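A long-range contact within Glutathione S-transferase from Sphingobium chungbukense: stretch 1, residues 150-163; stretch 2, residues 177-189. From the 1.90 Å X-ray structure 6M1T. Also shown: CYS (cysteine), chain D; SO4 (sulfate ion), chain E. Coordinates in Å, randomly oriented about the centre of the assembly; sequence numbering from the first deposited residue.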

# COMPACT_ATOMS: atom_id res chain seq x y z
N GLU A 150 5.21 13.98 15.25
CA GLU A 150 4.29 13.64 16.36
C GLU A 150 3.48 12.37 16.07
O GLU A 150 3.58 11.82 14.95
N PHE A 151 2.74 11.93 17.08
CA PHE A 151 1.96 10.67 17.05
C PHE A 151 0.99 10.71 15.87
O PHE A 151 0.24 11.72 15.67
N SER A 152 1.02 9.65 15.06
CA SER A 152 0.29 9.61 13.78
C SER A 152 -0.38 8.25 13.53
O SER A 152 -0.03 7.26 14.16
N VAL A 153 -1.28 8.22 12.55
CA VAL A 153 -1.90 6.93 12.13
C VAL A 153 -0.81 5.94 11.70
O VAL A 153 -1.05 4.73 11.79
N ALA A 154 0.37 6.39 11.29
CA ALA A 154 1.45 5.47 10.89
C ALA A 154 1.97 4.76 12.13
O ALA A 154 2.26 3.57 12.03
N ASP A 155 2.10 5.45 13.26
CA ASP A 155 2.50 4.79 14.54
C ASP A 155 1.38 3.79 14.93
O ASP A 155 1.66 2.71 15.41
N ILE A 156 0.13 4.20 14.81
CA ILE A 156 -1.00 3.31 15.20
C ILE A 156 -0.90 2.02 14.36
O ILE A 156 -1.00 0.93 14.88
N TYR A 157 -0.72 2.16 13.07
CA TYR A 157 -0.69 1.01 12.12
C TYR A 157 0.50 0.09 12.42
O TYR A 157 0.33 -1.13 12.56
N LEU A 158 1.70 0.68 12.62
CA LEU A 158 2.92 -0.10 12.93
C LEU A 158 2.69 -0.82 14.25
O LEU A 158 2.97 -2.02 14.31
N PHE A 159 2.22 -0.08 15.27
CA PHE A 159 1.97 -0.65 16.63
C PHE A 159 1.13 -1.92 16.52
O PHE A 159 1.47 -2.94 17.08
N VAL A 160 0.05 -1.88 15.72
CA VAL A 160 -0.85 -3.05 15.58
C VAL A 160 -0.08 -4.25 15.03
O VAL A 160 -0.16 -5.34 15.62
N MET A 161 0.66 -4.10 13.95
CA MET A 161 1.45 -5.19 13.33
C MET A 161 2.60 -5.65 14.25
O MET A 161 2.94 -6.81 14.16
N LEU A 162 3.15 -4.80 15.13
CA LEU A 162 4.21 -5.22 16.10
C LEU A 162 3.62 -6.12 17.18
O LEU A 162 4.36 -6.90 17.78
N GLY A 163 2.29 -6.14 17.31
CA GLY A 163 1.60 -7.18 18.10
C GLY A 163 1.55 -8.56 17.47
O GLY A 163 1.13 -9.48 18.20
N ASN A 177 14.20 -1.22 20.80
CA ASN A 177 13.65 0.10 20.41
C ASN A 177 12.17 -0.10 20.02
O ASN A 177 11.36 0.76 20.38
N LEU A 178 11.83 -1.22 19.38
CA LEU A 178 10.41 -1.55 19.05
C LEU A 178 9.64 -1.79 20.35
O LEU A 178 8.64 -1.12 20.51
N GLY A 179 10.20 -2.61 21.27
CA GLY A 179 9.70 -2.83 22.65
C GLY A 179 9.30 -1.53 23.34
O GLY A 179 8.14 -1.41 23.79
N ALA A 180 10.22 -0.58 23.45
CA ALA A 180 9.96 0.71 24.15
C ALA A 180 8.86 1.50 23.42
O ALA A 180 8.04 2.17 24.08
N TYR A 181 8.94 1.51 22.09
CA TYR A 181 7.98 2.20 21.20
C TYR A 181 6.58 1.67 21.53
O TYR A 181 5.69 2.51 21.72
N CYS A 182 6.44 0.36 21.65
CA CYS A 182 5.12 -0.31 21.87
C CYS A 182 4.69 -0.01 23.31
O CYS A 182 3.55 0.42 23.55
N GLY A 183 5.65 -0.16 24.23
CA GLY A 183 5.55 0.35 25.61
C GLY A 183 4.91 1.72 25.73
O GLY A 183 3.90 1.81 26.46
N ARG A 184 5.46 2.74 25.08
CA ARG A 184 4.93 4.12 25.15
C ARG A 184 3.52 4.14 24.55
O ARG A 184 2.61 4.74 25.13
N ILE A 185 3.33 3.52 23.38
CA ILE A 185 2.02 3.68 22.68
C ILE A 185 0.91 3.00 23.49
O ILE A 185 -0.16 3.56 23.59
N ALA A 186 1.18 1.85 24.07
CA ALA A 186 0.21 1.03 24.81
C ALA A 186 -0.32 1.80 26.04
O ALA A 186 -1.40 1.45 26.51
N GLN A 187 0.37 2.83 26.52
CA GLN A 187 -0.07 3.62 27.70
C GLN A 187 -1.12 4.64 27.24
O GLN A 187 -1.76 5.22 28.11
N ARG A 188 -1.29 4.87 25.94
CA ARG A 188 -2.29 5.85 25.49
C ARG A 188 -3.66 5.28 25.84
O ARG A 188 -3.87 4.08 25.68
N PRO A 189 -4.53 6.11 26.43
CA PRO A 189 -5.90 5.70 26.78
C PRO A 189 -6.71 5.08 25.62
O PRO A 189 -7.35 4.07 25.81

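The most unusual feature of this helix-helix contact is a cysteine that is not part of the chain, joined to Cys182 as a mixed disulfide: the SG of the bound CYS lies 2.1 Å from Cys182 SG. Cys182 (m) also sets its SG 3.7 Å from Leu162 CB, so the modified sulfur remains part of the apolar packing.

The general principle is that steeply crossing helices, here at 114°, pack through a few large side chains. Phe159 (t) leaves its backbone sideways, yet its ring reaches across, taking Ile185 over one face, with Phe159 CD1 3.5 Å from Ile185 CG2, while Cys182 O lies at the ring edge. Ile185 (m, t) points toward the first stretch, and Phe151, Leu158, Leu162, Leu178, Tyr181 and Arg188 likewise point toward the opposing stretch. Ile185 CG1 also meets Phe151 CE1 at 3.9 Å. Leu162 (m, t) touches Leu178 and Tyr181.

Within this apolar setting, Tyr181 (t) extends its hydroxyl to a buried carboxylate, its OH donating to Asp155 OD1 at 2.6 Å. Asp155 (m) uses its other oxygen, OD2, to accept from Ser152 N at 3.0 Å, thereby linking the helix start to the interface.

At the far end, the Arg188 (m, t, p) guanidinium stacks flat on Phe151 (t), while its edge meets the sulfate: Arg188 NH1 donates to SO4 O1 at 2.9 Å.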

# COMPACT_ATOMS: atom_id res chain seq x y z
CB GLU A 150 3.36 14.81 16.64
CG GLU A 150 2.70 15.38 15.41
CD GLU A 150 1.76 16.50 15.81
OE1 GLU A 150 1.57 17.42 15.03
OE2 GLU A 150 1.22 16.43 16.94
CB PHE A 151 1.27 10.45 18.39
CG PHE A 151 0.60 9.11 18.46
CD1 PHE A 151 1.35 7.95 18.53
CD2 PHE A 151 -0.78 9.01 18.50
CE1 PHE A 151 0.73 6.71 18.62
CE2 PHE A 151 -1.39 7.76 18.55
CZ PHE A 151 -0.64 6.62 18.62
CB SER A 152 1.20 9.94 12.64
OG SER A 152 1.91 8.80 12.22
CB VAL A 153 -2.97 7.15 11.05
CG1 VAL A 153 -4.19 7.77 11.69
CG2 VAL A 153 -2.46 7.99 9.87
CB ALA A 154 2.55 6.19 10.14
CB ASP A 155 2.69 5.80 15.68
CG ASP A 155 3.79 6.83 15.43
OD1 ASP A 155 4.93 6.43 15.31
OD2 ASP A 155 3.47 8.01 15.30
CB ILE A 156 -2.35 4.00 15.02
CG1 ILE A 156 -2.53 5.19 15.98
CG2 ILE A 156 -3.42 2.92 15.23
CD1 ILE A 156 -3.80 6.01 15.69
CB TYR A 157 -0.64 1.60 10.74
CG TYR A 157 -0.99 0.69 9.59
CD1 TYR A 157 -1.77 -0.45 9.73
CD2 TYR A 157 -0.63 1.10 8.32
CE1 TYR A 157 -2.10 -1.23 8.62
CE2 TYR A 157 -0.98 0.36 7.20
CZ TYR A 157 -1.72 -0.79 7.35
OH TYR A 157 -2.00 -1.53 6.22
CB LEU A 158 4.16 0.79 13.00
CG LEU A 158 5.46 0.11 13.42
CD1 LEU A 158 5.77 -1.10 12.51
CD2 LEU A 158 6.60 1.12 13.42
CB PHE A 159 1.23 0.35 17.49
CG PHE A 159 0.79 -0.19 18.81
CD1 PHE A 159 1.70 -0.28 19.85
CD2 PHE A 159 -0.55 -0.50 19.05
CE1 PHE A 159 1.31 -0.70 21.11
CE2 PHE A 159 -0.94 -0.93 20.32
CZ PHE A 159 -0.00 -1.06 21.33
CB VAL A 160 -2.12 -2.73 14.77
CG1 VAL A 160 -2.87 -4.00 14.42
CG2 VAL A 160 -2.99 -1.76 15.52
CB MET A 161 1.97 -4.72 11.97
CG MET A 161 0.82 -4.35 11.03
SD MET A 161 1.48 -4.10 9.32
CE MET A 161 0.59 -2.64 8.83
CB LEU A 162 4.89 -3.97 16.68
CG LEU A 162 5.73 -3.18 15.70
CD1 LEU A 162 6.38 -2.00 16.41
CD2 LEU A 162 6.77 -4.01 15.03
CB ASN A 177 14.46 0.78 19.30
CG ASN A 177 15.95 0.78 19.63
OD1 ASN A 177 16.30 0.84 20.82
ND2 ASN A 177 16.80 0.69 18.62
CB LEU A 178 10.35 -2.75 18.11
CG LEU A 178 11.00 -2.53 16.74
CD1 LEU A 178 10.72 -3.69 15.83
CD2 LEU A 178 10.53 -1.24 16.08
CB ALA A 180 11.25 1.50 24.20
CB TYR A 181 8.42 2.00 19.74
CG TYR A 181 7.51 2.50 18.66
CD1 TYR A 181 7.51 3.83 18.31
CD2 TYR A 181 6.68 1.62 17.96
CE1 TYR A 181 6.71 4.31 17.29
CE2 TYR A 181 5.90 2.07 16.91
CZ TYR A 181 5.90 3.41 16.59
OH TYR A 181 5.16 3.90 15.57
CB CYS A 182 5.19 -1.82 21.70
SG CYS A 182 5.25 -2.34 19.95
CB ARG A 184 5.85 5.11 24.45
CG ARG A 184 7.22 5.24 25.11
CD ARG A 184 8.10 6.33 24.54
NE ARG A 184 8.22 6.34 23.08
CZ ARG A 184 9.11 5.65 22.37
NH1 ARG A 184 9.97 4.84 22.96
NH2 ARG A 184 9.14 5.77 21.05
CB ILE A 185 2.13 3.20 21.22
CG1 ILE A 185 3.01 4.18 20.45
CG2 ILE A 185 0.74 3.02 20.62
CD1 ILE A 185 3.44 3.71 19.07
CB ALA A 186 0.82 -0.30 25.16
CB GLN A 187 1.12 4.30 28.38
CG GLN A 187 2.22 3.31 28.75
CD GLN A 187 3.14 3.88 29.80
OE1 GLN A 187 3.87 4.84 29.56
NE2 GLN A 187 3.10 3.30 30.99
CB ARG A 188 -2.15 6.16 24.00
CG ARG A 188 -0.80 6.76 23.65
CD ARG A 188 -0.71 7.05 22.18
NE ARG A 188 -1.62 8.12 21.81
CZ ARG A 188 -1.28 9.41 21.74
NH1 ARG A 188 -0.05 9.80 22.00
NH2 ARG A 188 -2.18 10.30 21.40
CB PRO A 189 -6.56 7.01 27.25
CG PRO A 189 -5.43 7.90 27.69
CD PRO A 189 -4.21 7.47 26.89
N CYS D . 5.00 -6.88 22.72
CA CYS D . 5.92 -5.79 22.27
C CYS D . 6.02 -4.71 23.35
O CYS D . 4.96 -4.36 23.93
CB CYS D . 5.45 -5.23 20.93
SG CYS D . 6.53 -3.95 20.21
S SO4 E . 0.02 13.59 20.88
O1 SO4 E . 0.58 12.58 21.73
O2 SO4 E . -0.57 14.60 21.70
O3 SO4 E . -0.98 13.02 20.01
O4 SO4 E . 1.08 14.14 20.08